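Local coordinates for protein 6-phosphogluconate dehydrogenase, NAD-binding (Geobacter metallireducens, PDB 3PEF) that is an NADP-dependent beta-hydroxyacid dehydrogenase that has succinic semialdehyde reductase activity and probably interconverts succinic semialdehyde and gamma-hydroxybutyrate, at residues A71-F76 and T101-I105; G88-M94 and R115-V121; S95-P99 and M170-V174. The protein carries 2 engineered substitutions. One frame throughout, in Å; residues are numbered along the deposited sequence. Where two conformers were deposited one is given.

Interaction 1 of 3, residues A71-F76 and T101-I105; sequences AEEVCF and TSQRI. With NAP (NADP nicotinamide-adenine-dinucleotide phosphate), chain I.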
loop_
_atom_site.group_PDB
_atom_site.type_symbol
_atom_site.label_atom_id
_atom_site.label_comp_id
_atom_site.label_asym_id
_atom_site.label_seq_id
_atom_site.Cartn_x
_atom_site.Cartn_y
_atom_site.Cartn_z
ATOM N N ALA A 71 -15.769 13.492 -21.973
ATOM C CA ALA A 71 -17.201 13.688 -21.800
ATOM C C ALA A 71 -17.527 15.178 -21.721
ATOM O O ALA A 71 -18.519 15.627 -22.285
ATOM C CB ALA A 71 -17.710 12.955 -20.531
ATOM N N GLU A 72 -16.695 15.941 -21.017
ATOM C CA GLU A 72 -16.947 17.375 -20.848
ATOM C C GLU A 72 -16.641 18.162 -22.114
ATOM O O GLU A 72 -17.396 19.049 -22.502
ATOM C CB GLU A 72 -16.172 17.940 -19.664
ATOM C CG GLU A 72 -16.886 17.746 -18.330
ATOM C CD GLU A 72 -16.094 18.283 -17.148
ATOM O OE1 GLU A 72 -14.946 18.735 -17.354
ATOM O OE2 GLU A 72 -16.619 18.255 -16.011
ATOM N N GLU A 73 -15.536 17.838 -22.767
ATOM C CA GLU A 73 -15.217 18.528 -24.010
ATOM C C GLU A 73 -16.345 18.342 -25.035
ATOM O O GLU A 73 -16.767 19.285 -25.691
ATOM C CB GLU A 73 -13.877 18.061 -24.582
ATOM C CG GLU A 73 -13.499 18.801 -25.853
ATOM C CD GLU A 73 -12.055 18.579 -26.271
ATOM O OE1 GLU A 73 -11.462 17.552 -25.872
ATOM O OE2 GLU A 73 -11.519 19.441 -27.007
ATOM N N VAL A 74 -16.856 17.125 -25.145
ATOM C CA VAL A 74 -17.919 16.855 -26.098
ATOM C C VAL A 74 -19.203 17.586 -25.725
ATOM O O VAL A 74 -19.930 18.061 -26.599
ATOM C CB VAL A 74 -18.186 15.330 -26.241
ATOM C CG1 VAL A 74 -19.453 15.078 -27.053
ATOM C CG2 VAL A 74 -16.992 14.644 -26.892
ATOM N N CYS A 75 -19.483 17.687 -24.429
ATOM C CA CYS A 75 -20.689 18.376 -23.993
ATOM C C CYS A 75 -20.562 19.898 -24.103
ATOM O O CYS A 75 -21.414 20.557 -24.709
ATOM C CB CYS A 75 -21.054 17.977 -22.556
ATOM S SG CYS A 75 -22.505 18.876 -21.891
ATOM N N PHE A 76 -19.497 20.446 -23.519
ATOM C CA PHE A 76 -19.358 21.895 -23.338
ATOM C C PHE A 76 -18.554 22.613 -24.429
ATOM O O PHE A 76 -18.582 23.841 -24.509
ATOM C CB PHE A 76 -18.730 22.211 -21.975
ATOM C CG PHE A 76 -19.582 21.809 -20.794
ATOM C CD1 PHE A 76 -19.320 20.636 -20.101
ATOM C CD2 PHE A 76 -20.627 22.613 -20.374
ATOM C CE1 PHE A 76 -20.093 20.259 -19.008
ATOM C CE2 PHE A 76 -21.408 22.251 -19.280
ATOM C CZ PHE A 76 -21.138 21.068 -18.595
ATOM N N THR A 101 -19.117 14.732 -12.634
ATOM C CA THR A 101 -19.091 15.034 -14.058
ATOM C C THR A 101 -20.438 14.760 -14.722
ATOM O O THR A 101 -20.975 15.616 -15.419
ATOM C CB THR A 101 -18.007 14.233 -14.779
ATOM O OG1 THR A 101 -16.733 14.679 -14.320
ATOM C CG2 THR A 101 -18.112 14.423 -16.276
ATOM N N SER A 102 -20.997 13.576 -14.502
ATOM C CA SER A 102 -22.256 13.254 -15.158
ATOM C C SER A 102 -23.388 14.172 -14.676
ATOM O O SER A 102 -24.248 14.573 -15.460
ATOM C CB SER A 102 -22.619 11.784 -14.980
ATOM O OG SER A 102 -22.899 11.511 -13.628
ATOM N N GLN A 103 -23.374 14.542 -13.398
ATOM C CA GLN A 103 -24.399 15.450 -12.884
ATOM C C GLN A 103 -24.293 16.842 -13.528
ATOM O O GLN A 103 -25.300 17.454 -13.888
ATOM C CB GLN A 103 -24.317 15.546 -11.355
ATOM C CG GLN A 103 -24.705 14.262 -10.636
ATOM C CD GLN A 103 -24.350 14.288 -9.155
ATOM O OE1 GLN A 103 -23.463 15.020 -8.728
ATOM N NE2 GLN A 103 -25.050 13.485 -8.368
ATOM N N ARG A 104 -23.056 17.317 -13.658
ATOM C CA ARG A 104 -22.721 18.582 -14.303
ATOM C C ARG A 104 -23.294 18.623 -15.723
ATOM O O ARG A 104 -23.970 19.577 -16.138
ATOM C CB ARG A 104 -21.191 18.668 -14.356
ATOM C CG ARG A 104 -20.561 20.010 -14.675
ATOM C CD ARG A 104 -19.030 19.912 -14.497
ATOM N NE ARG A 104 -18.668 19.693 -13.095
ATOM C CZ ARG A 104 -17.810 18.778 -12.651
ATOM N NH1 ARG A 104 -17.186 17.960 -13.490
ATOM N NH2 ARG A 104 -17.574 18.683 -11.350
ATOM N N ILE A 105 -22.990 17.574 -16.480
ATOM C CA ILE A 105 -23.471 17.472 -17.835
ATOM C C ILE A 105 -25.002 17.457 -17.882
ATOM O O ILE A 105 -25.629 18.203 -18.646
ATOM C CB ILE A 105 -22.917 16.204 -18.513
ATOM C CG1 ILE A 105 -21.430 16.390 -18.829
ATOM C CG2 ILE A 105 -23.693 15.916 -19.771
ATOM C CD1 ILE A 105 -20.685 15.072 -19.071
HETATM P PA NAP I . -11.356 3.705 -26.540
HETATM O O1A NAP I . -10.015 4.238 -26.209
HETATM O O2A NAP I . -11.377 2.654 -27.574
HETATM O O5B NAP I . -12.327 4.898 -26.985
HETATM C C5B NAP I . -12.245 6.156 -26.371
HETATM C C4B NAP I . -13.179 7.076 -27.137
HETATM O O4B NAP I . -13.155 8.346 -26.521
HETATM C C3B NAP I . -12.707 7.277 -28.574
HETATM O O3B NAP I . -13.877 7.393 -29.349
HETATM C C2B NAP I . -12.010 8.620 -28.506
HETATM O O2B NAP I . -11.974 9.334 -29.715
HETATM C C1B NAP I . -12.909 9.321 -27.506
HETATM N N9A NAP I . -12.257 10.517 -26.954
HETATM C C8A NAP I . -11.187 10.542 -26.094
HETATM N N7A NAP I . -10.881 11.834 -25.837
HETATM C C5A NAP I . -11.728 12.623 -26.528
HETATM C C6A NAP I . -11.855 14.000 -26.601
HETATM N N6A NAP I . -11.028 14.779 -25.917
HETATM N N1A NAP I . -12.826 14.542 -27.399
HETATM C C2A NAP I . -13.682 13.719 -28.110
HETATM N N3A NAP I . -13.557 12.345 -28.024
HETATM C C4A NAP I . -12.599 11.810 -27.238
HETATM O O3 NAP I . -11.955 3.133 -25.182
HETATM P PN NAP I . -13.309 2.362 -24.894
HETATM O O1N NAP I . -13.010 1.098 -24.203
HETATM O O2N NAP I . -14.174 2.333 -26.091
HETATM O O5D NAP I . -13.825 3.449 -23.823
HETATM C C5D NAP I . -15.053 4.123 -23.898
HETATM C C4D NAP I . -15.604 4.186 -22.474
HETATM O O4D NAP I . -16.122 2.946 -22.057
HETATM C C3D NAP I . -14.522 4.494 -21.459
HETATM O O3D NAP I . -15.131 5.347 -20.514
HETATM C C2D NAP I . -14.174 3.146 -20.849
HETATM O O2D NAP I . -13.698 3.305 -19.541
HETATM C C1D NAP I . -15.540 2.506 -20.845
HETATM N N1N NAP I . -15.619 1.029 -20.816
HETATM C C2N NAP I . -14.714 0.265 -21.492
HETATM C C3N NAP I . -14.832 -1.123 -21.501
HETATM C C7N NAP I . -13.865 -1.955 -22.288
HETATM O O7N NAP I . -13.732 -3.281 -21.911
HETATM N N7N NAP I . -13.131 -1.463 -23.300
HETATM C C4N NAP I . -15.882 -1.746 -20.818
HETATM C C5N NAP I . -16.817 -0.953 -20.157
HETATM C C6N NAP I . -16.688 0.436 -20.174
HETATM P P2B NAP I . -10.833 9.039 -30.839
HETATM O O1X NAP I . -10.780 10.293 -31.700
HETATM O O2X NAP I . -9.532 8.794 -30.146
HETATM O O3X NAP I . -11.212 7.825 -31.639
HETATM O O HOH W 1 -14.806 16.546 -14.490
#
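C75 and I105 mark the closest backbone approach of two helices that run nearly parallel, their local axes 10.5 Å apart at an angle of 4°; the two CA atoms are 6.8 Å from each other. Such side-by-side helices, lying on the same face of the parallel part of the sheet, are a signature of the Rossmann fold, here in the NADP-binding domain. I105 fills the seam. Its CD1 meets A71 CB at 3.9 Å at one end, while its CG2 branch lies 3.8 Å from C75 SG. With SG anti to the backbone N of C75 (chi1 176°), the sulfur reaches across to the isoleucine and also lies over the centre of the F76 ring. The ring of F76 presents its CE1 obliquely to I105 CG1 at 4.1 Å, and the backbone O of R104 lies at its edge. In the R104 conformer described here, one of two deposited, the chain bends at its third torsion and NH1 donates to E72 OE2 at 2.6 Å, a salt bridge that the second conformer need not keep. The donor comes in nearly along the C-O axis of E72, yet the carboxylate and guanidinium planes are turned 71° apart, so this is a one-oxygen grip and not a flat, two-pronged pair. A water donates to the same OE2 and to T101 OG1, tying the helices a second time; that hydroxyl is also hydrogen-bonded to D98. From beneath, D93 of the sheet touches both A71 and I105. The far side of helix 68-76 faces the cofactor: V74 CG2 packs 3.6 Å from C2A of the adenine, and the adenine amino nitrogen N6A makes a nearly straight 2.8 Å hydrogen bond to E73 OE1.

Interaction 2 of 3, residues G88-M94 and R115-V121; sequences GRGYVDM and RFLEAPV. With EDO (1,2-ethanediol), chain N.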
loop_
_atom_site.group_PDB
_atom_site.type_symbol
_atom_site.label_atom_id
_atom_site.label_comp_id
_atom_site.label_asym_id
_atom_site.label_seq_id
_atom_site.Cartn_x
_atom_site.Cartn_y
_atom_site.Cartn_z
ATOM N N GLY A 88 -36.521 18.731 -25.765
ATOM C CA GLY A 88 -36.736 17.418 -25.180
ATOM C C GLY A 88 -35.930 16.272 -25.753
ATOM O O GLY A 88 -36.053 15.138 -25.285
ATOM N N ARG A 89 -35.101 16.543 -26.758
ATOM C CA ARG A 89 -34.245 15.484 -27.288
ATOM C C ARG A 89 -33.335 15.000 -26.163
ATOM O O ARG A 89 -32.964 15.785 -25.283
ATOM C CB ARG A 89 -33.444 15.975 -28.505
ATOM C CG ARG A 89 -34.346 16.363 -29.683
ATOM C CD ARG A 89 -33.547 16.680 -30.954
ATOM N NE ARG A 89 -32.762 17.910 -30.828
ATOM C CZ ARG A 89 -33.258 19.129 -30.982
ATOM N NH1 ARG A 89 -34.548 19.287 -31.260
ATOM N NH2 ARG A 89 -32.469 20.193 -30.865
ATOM N N GLY A 90 -32.997 13.708 -26.177
ATOM C CA GLY A 90 -32.290 13.093 -25.065
ATOM C C GLY A 90 -30.823 12.792 -25.333
ATOM O O GLY A 90 -30.428 12.468 -26.466
ATOM N N TYR A 91 -30.013 12.916 -24.284
ATOM C CA TYR A 91 -28.593 12.597 -24.342
ATOM C C TYR A 91 -28.312 11.534 -23.288
ATOM O O TYR A 91 -28.585 11.730 -22.103
ATOM C CB TYR A 91 -27.752 13.844 -24.070
ATOM C CG TYR A 91 -26.252 13.666 -24.276
ATOM C CD1 TYR A 91 -25.344 13.939 -23.251
ATOM C CD2 TYR A 91 -25.749 13.222 -25.497
ATOM C CE1 TYR A 91 -23.956 13.795 -23.446
ATOM C CE2 TYR A 91 -24.382 13.076 -25.706
ATOM C CZ TYR A 91 -23.487 13.369 -24.685
ATOM O OH TYR A 91 -22.134 13.209 -24.913
ATOM N N VAL A 92 -27.792 10.400 -23.725
ATOM C CA VAL A 92 -27.510 9.292 -22.816
ATOM C C VAL A 92 -25.999 9.044 -22.778
ATOM O O VAL A 92 -25.444 8.416 -23.682
ATOM C CB VAL A 92 -28.212 7.994 -23.271
ATOM C CG1 VAL A 92 -27.897 6.855 -22.306
ATOM C CG2 VAL A 92 -29.733 8.202 -23.392
ATOM N N ASP A 93 -25.324 9.562 -21.763
ATOM C CA ASP A 93 -23.874 9.387 -21.683
ATOM C C ASP A 93 -23.519 8.072 -21.001
ATOM O O ASP A 93 -23.829 7.861 -19.815
ATOM C CB ASP A 93 -23.185 10.569 -20.978
ATOM C CG ASP A 93 -21.674 10.640 -21.285
ATOM O OD1 ASP A 93 -21.103 9.659 -21.812
ATOM O OD2 ASP A 93 -21.057 11.689 -21.015
ATOM N N MET A 94 -22.872 7.194 -21.759
ATOM C CA MET A 94 -22.525 5.852 -21.274
ATOM C C MET A 94 -21.040 5.725 -20.920
ATOM O O MET A 94 -20.546 4.641 -20.560
ATOM C CB MET A 94 -22.964 4.792 -22.286
ATOM C CG MET A 94 -24.422 4.971 -22.707
ATOM S SD MET A 94 -25.023 3.731 -23.887
ATOM C CE MET A 94 -25.093 2.230 -22.876
ATOM N N ARG A 115 -33.062 16.352 -22.326
ATOM C CA ARG A 115 -33.164 15.408 -21.213
ATOM C C ARG A 115 -31.880 14.591 -21.099
ATOM O O ARG A 115 -31.199 14.360 -22.100
ATOM C CB ARG A 115 -34.396 14.512 -21.382
ATOM C CG ARG A 115 -35.735 15.287 -21.229
ATOM C CD ARG A 115 -36.950 14.433 -21.591
ATOM N NE ARG A 115 -36.791 13.846 -22.919
ATOM C CZ ARG A 115 -37.274 12.661 -23.280
ATOM N NH1 ARG A 115 -37.958 11.932 -22.411
ATOM N NH2 ARG A 115 -37.068 12.205 -24.510
ATOM N N PHE A 116 -31.536 14.164 -19.884
ATOM C CA PHE A 116 -30.267 13.469 -19.686
ATOM C C PHE A 116 -30.342 12.206 -18.833
ATOM O O PHE A 116 -31.061 12.167 -17.837
ATOM C CB PHE A 116 -29.230 14.410 -19.086
ATOM C CG PHE A 116 -27.908 13.760 -18.848
ATOM C CD1 PHE A 116 -27.011 13.595 -19.885
ATOM C CD2 PHE A 116 -27.570 13.285 -17.590
ATOM C CE1 PHE A 116 -25.792 12.982 -19.665
ATOM C CE2 PHE A 116 -26.355 12.686 -17.364
ATOM C CZ PHE A 116 -25.461 12.536 -18.403
ATOM N N LEU A 117 -29.569 11.193 -19.233
ATOM C CA LEU A 117 -29.508 9.887 -18.572
ATOM C C LEU A 117 -28.043 9.484 -18.617
ATOM O O LEU A 117 -27.422 9.556 -19.672
ATOM C CB LEU A 117 -30.295 8.861 -19.398
ATOM C CG LEU A 117 -31.204 7.701 -18.924
ATOM C CD1 LEU A 117 -30.971 6.434 -19.750
ATOM C CD2 LEU A 117 -31.207 7.388 -17.421
ATOM N N GLU A 118 -27.467 9.068 -17.502
ATOM C CA GLU A 118 -26.153 8.428 -17.587
ATOM C C GLU A 118 -26.409 6.947 -17.658
ATOM O O GLU A 118 -27.330 6.464 -17.018
ATOM C CB GLU A 118 -25.279 8.736 -16.377
ATOM C CG GLU A 118 -25.794 8.154 -15.075
ATOM C CD GLU A 118 -24.847 8.420 -13.917
ATOM O OE1 GLU A 118 -25.225 8.157 -12.759
ATOM O OE2 GLU A 118 -23.718 8.893 -14.159
ATOM N N ALA A 119 -25.621 6.218 -18.440
ATOM C CA ALA A 119 -25.752 4.764 -18.437
ATOM C C ALA A 119 -24.441 4.060 -18.743
ATOM O O ALA A 119 -24.289 3.467 -19.809
ATOM C CB ALA A 119 -26.871 4.317 -19.402
ATOM N N PRO A 120 -23.481 4.115 -17.797
ATOM C CA PRO A 120 -22.224 3.383 -17.991
ATOM C C PRO A 120 -22.514 1.888 -17.982
ATOM O O PRO A 120 -23.586 1.476 -17.517
ATOM C CB PRO A 120 -21.404 3.768 -16.758
ATOM C CG PRO A 120 -22.453 4.007 -15.692
ATOM C CD PRO A 120 -23.593 4.678 -16.442
ATOM N N VAL A 121 -21.582 1.086 -18.484
ATOM C CA VAL A 121 -21.843 -0.335 -18.668
ATOM C C VAL A 121 -20.795 -1.219 -18.015
ATOM O O VAL A 121 -19.653 -0.804 -17.786
ATOM C CB VAL A 121 -21.946 -0.726 -20.180
ATOM C CG1 VAL A 121 -22.880 0.193 -20.900
ATOM C CG2 VAL A 121 -20.572 -0.705 -20.853
HETATM C C1 EDO N . -30.935 14.478 -15.302
HETATM O O1 EDO N . -31.901 14.416 -16.352
HETATM C C2 EDO N . -30.231 15.830 -15.286
HETATM O O2 EDO N . -29.435 15.891 -14.097
HETATM O O HOH W 2 -19.123 2.806 -19.139
#
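Y91 and F116 both hold CG anti to the backbone N (chi1 -173° and 180°), which sends their rings off the sheet side by side in the same direction; Y91 CD1 lies in the plane of the F116 ring at its edge, 3.7 Å from CE1. D93 CB lines the same edge further along, 3.8 Å from CE1. At the start of the pair a bend at the third torsion of R115 (-53°) swings its NE to G88 O, 2.8 Å away and in the guanidinium plane. NH2 adds a weak bond to that oxygen, its stronger partner being E146. Between these ends lies a regular parallel ladder, with five backbone bonds from R89 O to A119 N. V92 and L117 stand together on the other face. Beyond the ladder, M94 CE meets V121 CG1 at 3.6 Å, and a water joins M94 O to V121 N. This is the strand pair of a classic beta-alpha-beta unit, linked by helix 99-111. Strand 60-63 continues the sheet beyond G90-D93 and strand 133-139, antiparallel, beyond R115-E118, while helix 141-154 covers the V92 and L117 face.

Interaction 3 of 3, residues S95-P99 and M170-V174; sequences STVDP and MKLVV. With NAP (NADP nicotinamide-adenine-dinucleotide phosphate), chain I.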
loop_
_atom_site.group_PDB
_atom_site.type_symbol
_atom_site.label_atom_id
_atom_site.label_comp_id
_atom_site.label_asym_id
_atom_site.label_seq_id
_atom_site.Cartn_x
_atom_site.Cartn_y
_atom_site.Cartn_z
ATOM N N SER A 95 -20.341 6.852 -20.979
ATOM C CA SER A 95 -18.937 6.911 -20.578
ATOM C C SER A 95 -18.745 6.608 -19.095
ATOM O O SER A 95 -19.578 6.968 -18.272
ATOM C CB SER A 95 -18.374 8.305 -20.859
ATOM O OG SER A 95 -18.721 8.742 -22.162
ATOM N N THR A 96 -17.621 5.992 -18.745
ATOM C CA THR A 96 -17.263 5.850 -17.337
ATOM C C THR A 96 -16.615 7.124 -16.839
ATOM O O THR A 96 -15.524 7.518 -17.282
ATOM C CB THR A 96 -16.321 4.686 -17.086
ATOM O OG1 THR A 96 -16.920 3.500 -17.608
ATOM C CG2 THR A 96 -16.081 4.520 -15.569
ATOM N N VAL A 97 -17.301 7.756 -15.898
ATOM C CA VAL A 97 -16.992 9.108 -15.479
ATOM C C VAL A 97 -17.374 9.210 -14.009
ATOM O O VAL A 97 -18.060 8.328 -13.491
ATOM C CB VAL A 97 -17.833 10.052 -16.339
ATOM C CG1 VAL A 97 -18.261 11.253 -15.591
ATOM C CG2 VAL A 97 -17.104 10.372 -17.681
ATOM N N ASP A 98 -16.909 10.246 -13.320
ATOM C CA ASP A 98 -17.249 10.397 -11.906
ATOM C C ASP A 98 -18.638 10.998 -11.783
ATOM O O ASP A 98 -19.105 11.676 -12.700
ATOM C CB ASP A 98 -16.232 11.279 -11.187
ATOM C CG ASP A 98 -16.112 12.660 -11.809
ATOM O OD1 ASP A 98 -15.675 12.759 -12.976
ATOM O OD2 ASP A 98 -16.459 13.644 -11.135
ATOM N N PRO A 99 -19.303 10.755 -10.646
ATOM C CA PRO A 99 -20.657 11.275 -10.422
ATOM C C PRO A 99 -20.759 12.773 -10.683
ATOM O O PRO A 99 -21.737 13.217 -11.271
ATOM C CB PRO A 99 -20.898 11.015 -8.927
ATOM C CG PRO A 99 -19.975 9.921 -8.568
ATOM C CD PRO A 99 -18.774 10.045 -9.472
ATOM N N MET A 170 -22.020 3.299 -9.058
ATOM C CA MET A 170 -22.062 1.850 -9.160
ATOM C C MET A 170 -20.941 1.359 -10.066
ATOM O O MET A 170 -20.231 0.404 -9.748
ATOM C CB MET A 170 -23.397 1.397 -9.736
ATOM C CG MET A 170 -23.452 -0.107 -9.987
ATOM S SD MET A 170 -23.509 -1.078 -8.469
ATOM C CE MET A 170 -25.119 -0.582 -7.790
ATOM N N LYS A 171 -20.805 2.007 -11.218
ATOM C CA LYS A 171 -19.765 1.645 -12.170
ATOM C C LYS A 171 -18.381 1.714 -11.518
ATOM O O LYS A 171 -17.573 0.795 -11.658
ATOM C CB LYS A 171 -19.822 2.553 -13.405
ATOM C CG LYS A 171 -18.673 2.329 -14.385
ATOM C CD LYS A 171 -18.640 0.877 -14.864
ATOM C CE LYS A 171 -17.585 0.732 -15.948
ATOM N NZ LYS A 171 -17.370 -0.686 -16.340
ATOM N N LEU A 172 -18.101 2.815 -10.821
ATOM C CA LEU A 172 -16.795 2.977 -10.178
ATOM C C LEU A 172 -16.538 1.929 -9.078
ATOM O O LEU A 172 -15.442 1.389 -8.958
ATOM C CB LEU A 172 -16.649 4.391 -9.635
ATOM C CG LEU A 172 -16.609 5.490 -10.706
ATOM C CD1 LEU A 172 -16.384 6.838 -10.064
ATOM C CD2 LEU A 172 -15.491 5.172 -11.724
ATOM N N VAL A 173 -17.549 1.636 -8.271
ATOM C CA VAL A 173 -17.374 0.640 -7.220
ATOM C C VAL A 173 -17.026 -0.708 -7.807
ATOM O O VAL A 173 -16.067 -1.374 -7.399
ATOM C CB VAL A 173 -18.664 0.493 -6.396
ATOM C CG1 VAL A 173 -18.673 -0.831 -5.685
ATOM C CG2 VAL A 173 -18.793 1.662 -5.425
ATOM N N VAL A 174 -17.828 -1.121 -8.778
ATOM C CA VAL A 174 -17.659 -2.425 -9.393
ATOM C C VAL A 174 -16.328 -2.554 -10.134
ATOM O O VAL A 174 -15.656 -3.596 -10.063
ATOM C CB VAL A 174 -18.861 -2.722 -10.315
ATOM C CG1 VAL A 174 -18.557 -3.858 -11.255
ATOM C CG2 VAL A 174 -20.114 -3.007 -9.455
HETATM P PA NAP I . -11.356 3.705 -26.540
HETATM O O1A NAP I . -10.015 4.238 -26.209
HETATM O O2A NAP I . -11.377 2.654 -27.574
HETATM O O5B NAP I . -12.327 4.898 -26.985
HETATM C C5B NAP I . -12.245 6.156 -26.371
HETATM C C4B NAP I . -13.179 7.076 -27.137
HETATM O O4B NAP I . -13.155 8.346 -26.521
HETATM C C3B NAP I . -12.707 7.277 -28.574
HETATM O O3B NAP I . -13.877 7.393 -29.349
HETATM C C2B NAP I . -12.010 8.620 -28.506
HETATM O O2B NAP I . -11.974 9.334 -29.715
HETATM C C1B NAP I . -12.909 9.321 -27.506
HETATM N N9A NAP I . -12.257 10.517 -26.954
HETATM C C8A NAP I . -11.187 10.542 -26.094
HETATM N N7A NAP I . -10.881 11.834 -25.837
HETATM C C5A NAP I . -11.728 12.623 -26.528
HETATM C C6A NAP I . -11.855 14.000 -26.601
HETATM N N6A NAP I . -11.028 14.779 -25.917
HETATM N N1A NAP I . -12.826 14.542 -27.399
HETATM C C2A NAP I . -13.682 13.719 -28.110
HETATM N N3A NAP I . -13.557 12.345 -28.024
HETATM C C4A NAP I . -12.599 11.810 -27.238
HETATM O O3 NAP I . -11.955 3.133 -25.182
HETATM P PN NAP I . -13.309 2.362 -24.894
HETATM O O1N NAP I . -13.010 1.098 -24.203
HETATM O O2N NAP I . -14.174 2.333 -26.091
HETATM O O5D NAP I . -13.825 3.449 -23.823
HETATM C C5D NAP I . -15.053 4.123 -23.898
HETATM C C4D NAP I . -15.604 4.186 -22.474
HETATM O O4D NAP I . -16.122 2.946 -22.057
HETATM C C3D NAP I . -14.522 4.494 -21.459
HETATM O O3D NAP I . -15.131 5.347 -20.514
HETATM C C2D NAP I . -14.174 3.146 -20.849
HETATM O O2D NAP I . -13.698 3.305 -19.541
HETATM C C1D NAP I . -15.540 2.506 -20.845
HETATM N N1N NAP I . -15.619 1.029 -20.816
HETATM C C2N NAP I . -14.714 0.265 -21.492
HETATM C C3N NAP I . -14.832 -1.123 -21.501
HETATM C C7N NAP I . -13.865 -1.955 -22.288
HETATM O O7N NAP I . -13.732 -3.281 -21.911
HETATM N N7N NAP I . -13.131 -1.463 -23.300
HETATM C C4N NAP I . -15.882 -1.746 -20.818
HETATM C C5N NAP I . -16.817 -0.953 -20.157
HETATM C C6N NAP I . -16.688 0.436 -20.174
HETATM P P2B NAP I . -10.833 9.039 -30.839
HETATM O O1X NAP I . -10.780 10.293 -31.700
HETATM O O2X NAP I . -9.532 8.794 -30.146
HETATM O O3X NAP I . -11.212 7.825 -31.639
#
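T96 and K171 cross at about a right angle, the short branched side chain of the threonine standing against the long lysine chain. K171 leaves its helix with CG anti to the backbone N and then bends at the second torsion (chi2 58°); beyond that bend the chain is extended. This shape lays the methylenes across both branches of T96: K171 CG is 3.6 Å from CG2, and CE is 3.3 Å from OG1. L172, one residue on, slides past T96 in the opposite direction, its CD2 3.9 Å from T96 CG2. Its other methyl, CD1, reaches along the loop to P99 CD at 4.0 Å, the two side chains meeting obliquely, and lies near V97 O on the way. The contact between the segments is thus made by van der Waals packing, and the polar bonds point elsewhere. T96 N donates to the ribose oxygen O3D of NADP+ at 3.1 Å (N-H...O angle 156°), so the T96 backbone holds the nicotinamide ribose while its side chain packs on the lysine. K171, the predicted active-site residue, brings NZ to 3.9 Å from C5N of the nicotinamide ring, where hydrogen bonds to V121 O and N175 OD1, and one to a glycerol probably from the crystallisation liquor, help to fix the amine. At the far end of the loop D98 is the N-cap of helix 99-111, its side chain capping a backbone N of the first turn. The arrangement joins the loop at the C-terminal end of strand 90-93 to the long helix 166-194: helix 234-251 packs on T96, P99 and L172, helix 68-76 backs V97, and a second subunit covers M170, V173 and V174.

In the fold
Followed from the N terminus, the first of these segments reached is on helix 68-76, and interaction 1 closes the loop from there, around strand 90-93, to helix 99-111. Interaction 2 begins inside that loop and ends beyond it, so the two cross, one pairing helices and the other strands of the same Rossmann domain; S102 on the helix and E118 on the strand link them by a probable hydrogen bond. Interaction 3 starts in the turn after strand 90-93 and makes the longest closure, crossing both others to reach helix 166-194. Interactions 2 and 3 also meet where P120 packs on K171, while interactions 1 and 3 touch the adenine and the nicotinamide half of NADP+ respectively.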